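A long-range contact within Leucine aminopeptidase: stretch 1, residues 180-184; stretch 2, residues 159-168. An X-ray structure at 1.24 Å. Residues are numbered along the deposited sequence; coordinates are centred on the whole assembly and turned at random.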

ATOM      1  N   ASP A 180       8.174   8.229   3.703  1.00 11.45           N
ATOM      2  CA  ASP A 180       8.160   7.953   2.272  1.00 11.45           C
ATOM      3  C   ASP A 180       6.895   7.180   1.927  1.00 10.80           C
ATOM      4  O   ASP A 180       6.636   6.117   2.510  1.00 12.19           O
ATOM      5  CB  ASP A 180       9.393   7.155   1.851  1.00 12.53           C
ATOM      6  CG  ASP A 180      10.644   7.975   1.983  1.00 13.32           C
ATOM      7  OD1 ASP A 180      10.554   9.205   1.796  1.00 14.56           O
ATOM      8  OD2 ASP A 180      11.714   7.424   2.295  1.00 14.60           O
ATOM      9  N   PHE A 181       6.099   7.734   1.012  1.00 10.96           N
ATOM     10  CA  PHE A 181       4.998   7.002   0.400  1.00 10.66           C
ATOM     11  C   PHE A 181       5.608   6.223  -0.759  1.00 10.85           C
ATOM     12  O   PHE A 181       6.199   6.826  -1.667  1.00 12.55           O
ATOM     13  CB  PHE A 181       3.968   7.977  -0.166  1.00 11.47           C
ATOM     14  CG  PHE A 181       3.158   8.744   0.860  1.00 11.06           C
ATOM     15  CD1 PHE A 181       3.323   8.584   2.239  1.00 11.56           C
ATOM     16  CD2 PHE A 181       2.188   9.645   0.413  1.00 12.36           C
ATOM     17  CE1 PHE A 181       2.523   9.310   3.152  1.00 12.36           C
ATOM     18  CE2 PHE A 181       1.398  10.357   1.316  1.00 12.90           C
ATOM     19  CZ  PHE A 181       1.557  10.193   2.674  1.00 12.74           C
ATOM     20  N   VAL A 182       5.512   4.901  -0.724  1.00 11.10           N
ATOM     21  CA  VAL A 182       6.138   4.070  -1.743  1.00 11.19           C
ATOM     22  C   VAL A 182       5.039   3.280  -2.445  1.00 11.53           C
ATOM     23  O   VAL A 182       4.274   2.546  -1.799  1.00 11.80           O
ATOM     24  CB  VAL A 182       7.213   3.139  -1.151  1.00 12.36           C
ATOM     25  CG1 VAL A 182       7.847   2.292  -2.253  1.00 13.63           C
ATOM     26  CG2 VAL A 182       8.268   3.961  -0.384  1.00 12.47           C
ATOM     27  N   LEU A 183       4.974   3.425  -3.769  1.00 11.30           N
ATOM     28  CA  LEU A 183       4.032   2.700  -4.613  1.00 11.57           C
ATOM     29  C   LEU A 183       4.808   1.660  -5.410  1.00 11.50           C
ATOM     30  O   LEU A 183       5.679   2.006  -6.229  1.00 12.30           O
ATOM     31  CB  LEU A 183       3.295   3.668  -5.531  1.00 13.30           C
ATOM     32  CG  LEU A 183       2.326   4.535  -4.716  1.00 13.75           C
ATOM     33  CD1 LEU A 183       2.002   5.795  -5.471  1.00 19.77           C
ATOM     34  CD2 LEU A 183       1.090   3.745  -4.376  1.00 17.21           C
ATOM     35  N   PHE A 184       4.517   0.386  -5.144  1.00 11.11           N
ATOM     36  CA  PHE A 184       5.200  -0.724  -5.802  1.00 11.18           C
ATOM     37  C   PHE A 184       4.498  -1.106  -7.095  1.00 11.15           C
ATOM     38  O   PHE A 184       3.297  -1.410  -7.101  1.00 11.62           O
ATOM     39  CB  PHE A 184       5.212  -1.959  -4.910  1.00 12.04           C
ATOM     40  CG  PHE A 184       5.895  -1.764  -3.582  1.00 11.39           C
ATOM     41  CD1 PHE A 184       7.223  -1.336  -3.494  1.00 12.24           C
ATOM     42  CD2 PHE A 184       5.207  -2.028  -2.401  1.00 12.41           C
ATOM     43  CE1 PHE A 184       7.837  -1.185  -2.254  1.00 12.48           C
ATOM     44  CE2 PHE A 184       5.824  -1.885  -1.169  1.00 12.89           C
ATOM     45  CZ  PHE A 184       7.131  -1.460  -1.097  1.00 12.66           C
TER
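Stretch 2 159-168: GAALMMELAH

Stretch 2 is helical from its first residue, continuing a helix that begins earlier in the chain, and it packs against the part of a strand that spans residues 180-184. The two elements run nearly antiparallel: their N-to-C directions differ by 155° (signed crossing angle -155°), and their axes approach to 9.8 Å. The register is consistent with this direction, with the CA of Ala160 lying 7.2 Å from the CA of Leu183 and the CA of Met163 lying 7.0 Å from the CA of Phe181. No hydrogen bond links the two stretches, so the contact, which buries 295 Å² in total, rests on the packing of mainly apolar side chains.

Gly159 makes no contact with the strand, but its carbonyl O accepts the backbone hydrogen bond from Met163 N (2.9 Å), the first of the i to i+4 bonds that hold this part of the helix. Ala160 is the first residue to touch the strand. Its CB points sideways, yet the side chain of Leu183, with chi1 m and chi2 t, reaches across so that Leu183 CD2 lies 3.9 Å from Ala160 CB. Ala161 and Leu162 are out of reach of the strand.

One turn after Ala160, Met163 forms the centre of the contact. Its CA-to-CB bond points toward the strand, and its extended m, t, t side chain runs between Phe181 and Leu183. Met163 CB packs 3.7 Å from Phe181 CD2, and Met163 CG lies over one face of the Phe181 ring, 4.3 Å from the centroid and 27° off the normal, in a CH-pi interaction. Farther out, Met163 SD is 5.0 Å from the same centroid in an oblique sulfur-aromatic contact and meets Leu183 CD2 at 3.6 Å. The terminal Met163 CE reaches the strand backbone, 3.6 Å from Val182 O, although the CA-to-CB bond of Val182 points away from the helix.

The CA-to-CB bonds of Met164 and Glu165 point away, and neither residue touches the strand. The helix turns back to it at Leu166, whose CB, directed toward the strand, lies 3.8 Å from Phe181 CZ. The Phe181 ring also lies close to the helix backbone: Phe181 CE2 is 3.5 Å from Met163 O, and Ala167 N sits at the ring edge, 4.3 Å from Phe181 CE2. That nitrogen is already engaged within the helix, donating to Met163 O at 2.9 Å. His168, beyond reach of the strand, closes the stretch.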

ATOM      1  N   GLY A 159      -5.007   2.132  -1.596  1.00 11.51           N
ATOM      2  CA  GLY A 159      -3.823   2.617  -0.908  1.00 11.52           C
ATOM      3  C   GLY A 159      -3.255   3.850  -1.582  1.00 11.01           C
ATOM      4  O   GLY A 159      -2.891   4.825  -0.919  1.00 11.73           O
ATOM      5  N   ALA A 160      -3.146   3.814  -2.920  1.00 11.40           N
ATOM      6  CA  ALA A 160      -2.712   5.001  -3.644  1.00 11.48           C
ATOM      7  C   ALA A 160      -3.637   6.180  -3.370  1.00 11.24           C
ATOM      8  O   ALA A 160      -3.179   7.316  -3.173  1.00 11.72           O
ATOM      9  CB  ALA A 160      -2.623   4.701  -5.139  1.00 12.76           C
ATOM     10  N   ALA A 161      -4.951   5.928  -3.365  1.00 11.53           N
ATOM     11  CA  ALA A 161      -5.920   6.987  -3.112  1.00 11.49           C
ATOM     12  C   ALA A 161      -5.799   7.539  -1.697  1.00 10.95           C
ATOM     13  O   ALA A 161      -5.918   8.753  -1.487  1.00 11.34           O
ATOM     14  CB  ALA A 161      -7.327   6.477  -3.382  1.00 12.21           C
ATOM     15  N   LEU A 162      -5.563   6.666  -0.712  1.00 10.96           N
ATOM     16  CA  LEU A 162      -5.374   7.165   0.640  1.00 10.92           C
ATOM     17  C   LEU A 162      -4.117   8.013   0.720  1.00 10.71           C
ATOM     18  O   LEU A 162      -4.110   9.043   1.392  1.00 11.35           O
ATOM     19  CB  LEU A 162      -5.362   6.023   1.654  1.00 11.55           C
ATOM     20  CG  LEU A 162      -5.168   6.484   3.115  1.00 11.16           C
ATOM     21  CD1 LEU A 162      -6.237   7.515   3.538  1.00 12.89           C
ATOM     22  CD2 LEU A 162      -5.198   5.298   4.059  1.00 12.77           C
ATOM     23  N   MET A 163      -3.045   7.618   0.016  1.00 11.01           N
ATOM     24  CA  MET A 163      -1.865   8.481  -0.056  1.00 11.37           C
ATOM     25  C   MET A 163      -2.208   9.832  -0.676  1.00 11.25           C
ATOM     26  O   MET A 163      -1.719  10.872  -0.216  1.00 11.56           O
ATOM     27  CB  MET A 163      -0.749   7.817  -0.859  1.00 11.69           C
ATOM     28  CG  MET A 163      -0.128   6.609  -0.228  1.00 12.62           C
ATOM     29  SD  MET A 163       0.967   5.866  -1.420  1.00 12.98           S
ATOM     30  CE  MET A 163       1.445   4.377  -0.534  1.00 14.06           C
ATOM     31  N   MET A 164      -3.037   9.835  -1.729  1.00 11.40           N
ATOM     32  CA  MET A 164      -3.456  11.111  -2.319  1.00 11.70           C
ATOM     33  C   MET A 164      -4.175  11.977  -1.296  1.00 11.37           C
ATOM     34  O   MET A 164      -3.942  13.184  -1.229  1.00 12.33           O
ATOM     35  CB  MET A 164      -4.340  10.865  -3.537  1.00 12.06           C
ATOM     36  CG  MET A 164      -3.600  10.269  -4.723  1.00 12.80           C
ATOM     37  SD  MET A 164      -4.679   9.979  -6.153  1.00 13.85           S
ATOM     38  CE  MET A 164      -4.800  11.650  -6.778  1.00 16.67           C
ATOM     39  N   GLU A 165      -5.059  11.379  -0.494  1.00 11.10           N
ATOM     40  CA  GLU A 165      -5.732  12.150   0.551  1.00 11.22           C
ATOM     41  C   GLU A 165      -4.735  12.644   1.596  1.00 11.34           C
ATOM     42  O   GLU A 165      -4.735  13.824   1.965  1.00 11.52           O
ATOM     43  CB  GLU A 165      -6.859  11.343   1.198  1.00 11.71           C
ATOM     44  CG  GLU A 165      -7.476  12.052   2.413  1.00 12.46           C
ATOM     45  CD  GLU A 165      -8.088  13.410   2.085  1.00 12.66           C
ATOM     46  OE1 GLU A 165      -8.450  13.623   0.912  1.00 13.59           O
ATOM     47  OE2 GLU A 165      -8.219  14.248   3.025  1.00 12.79           O
ATOM     48  N   LEU A 166      -3.881  11.747   2.093  1.00 11.08           N
ATOM     49  CA  LEU A 166      -2.921  12.117   3.126  1.00 11.19           C
ATOM     50  C   LEU A 166      -2.020  13.246   2.666  1.00 11.10           C
ATOM     51  O   LEU A 166      -1.608  14.087   3.479  1.00 11.43           O
ATOM     52  CB  LEU A 166      -2.066  10.906   3.520  1.00 12.02           C
ATOM     53  CG  LEU A 166      -2.763   9.816   4.329  1.00 11.81           C
ATOM     54  CD1 LEU A 166      -1.835   8.623   4.484  1.00 14.50           C
ATOM     55  CD2 LEU A 166      -3.198  10.337   5.681  1.00 14.68           C
ATOM     56  N   ALA A 167      -1.689  13.282   1.375  1.00 11.38           N
ATOM     57  CA  ALA A 167      -0.803  14.320   0.868  1.00 11.17           C
ATOM     58  C   ALA A 167      -1.324  15.728   1.126  1.00 11.25           C
ATOM     59  O   ALA A 167      -0.523  16.653   1.205  1.00 12.69           O
ATOM     60  CB  ALA A 167      -0.574  14.108  -0.626  1.00 13.08           C
ATOM     61  N   HIS A 168      -2.648  15.926   1.219  1.00 11.69           N
ATOM     62  CA  HIS A 168      -3.168  17.255   1.541  1.00 12.11           C
ATOM     63  C   HIS A 168      -2.721  17.731   2.917  1.00 11.89           C
ATOM     64  O   HIS A 168      -2.686  18.946   3.159  1.00 13.24           O
ATOM     65  CB  HIS A 168      -4.690  17.277   1.475  1.00 13.09           C
ATOM     66  CG  HIS A 168      -5.224  17.164   0.087  1.00 12.76           C
ATOM     67  ND1 HIS A 168      -5.299  18.243  -0.766  1.00 13.85           N
ATOM     68  CD2 HIS A 168      -5.701  16.100  -0.606  1.00 13.69           C
ATOM     69  CE1 HIS A 168      -5.810  17.850  -1.921  1.00 14.67           C
ATOM     70  NE2 HIS A 168      -6.058  16.556  -1.852  1.00 14.49           N
TER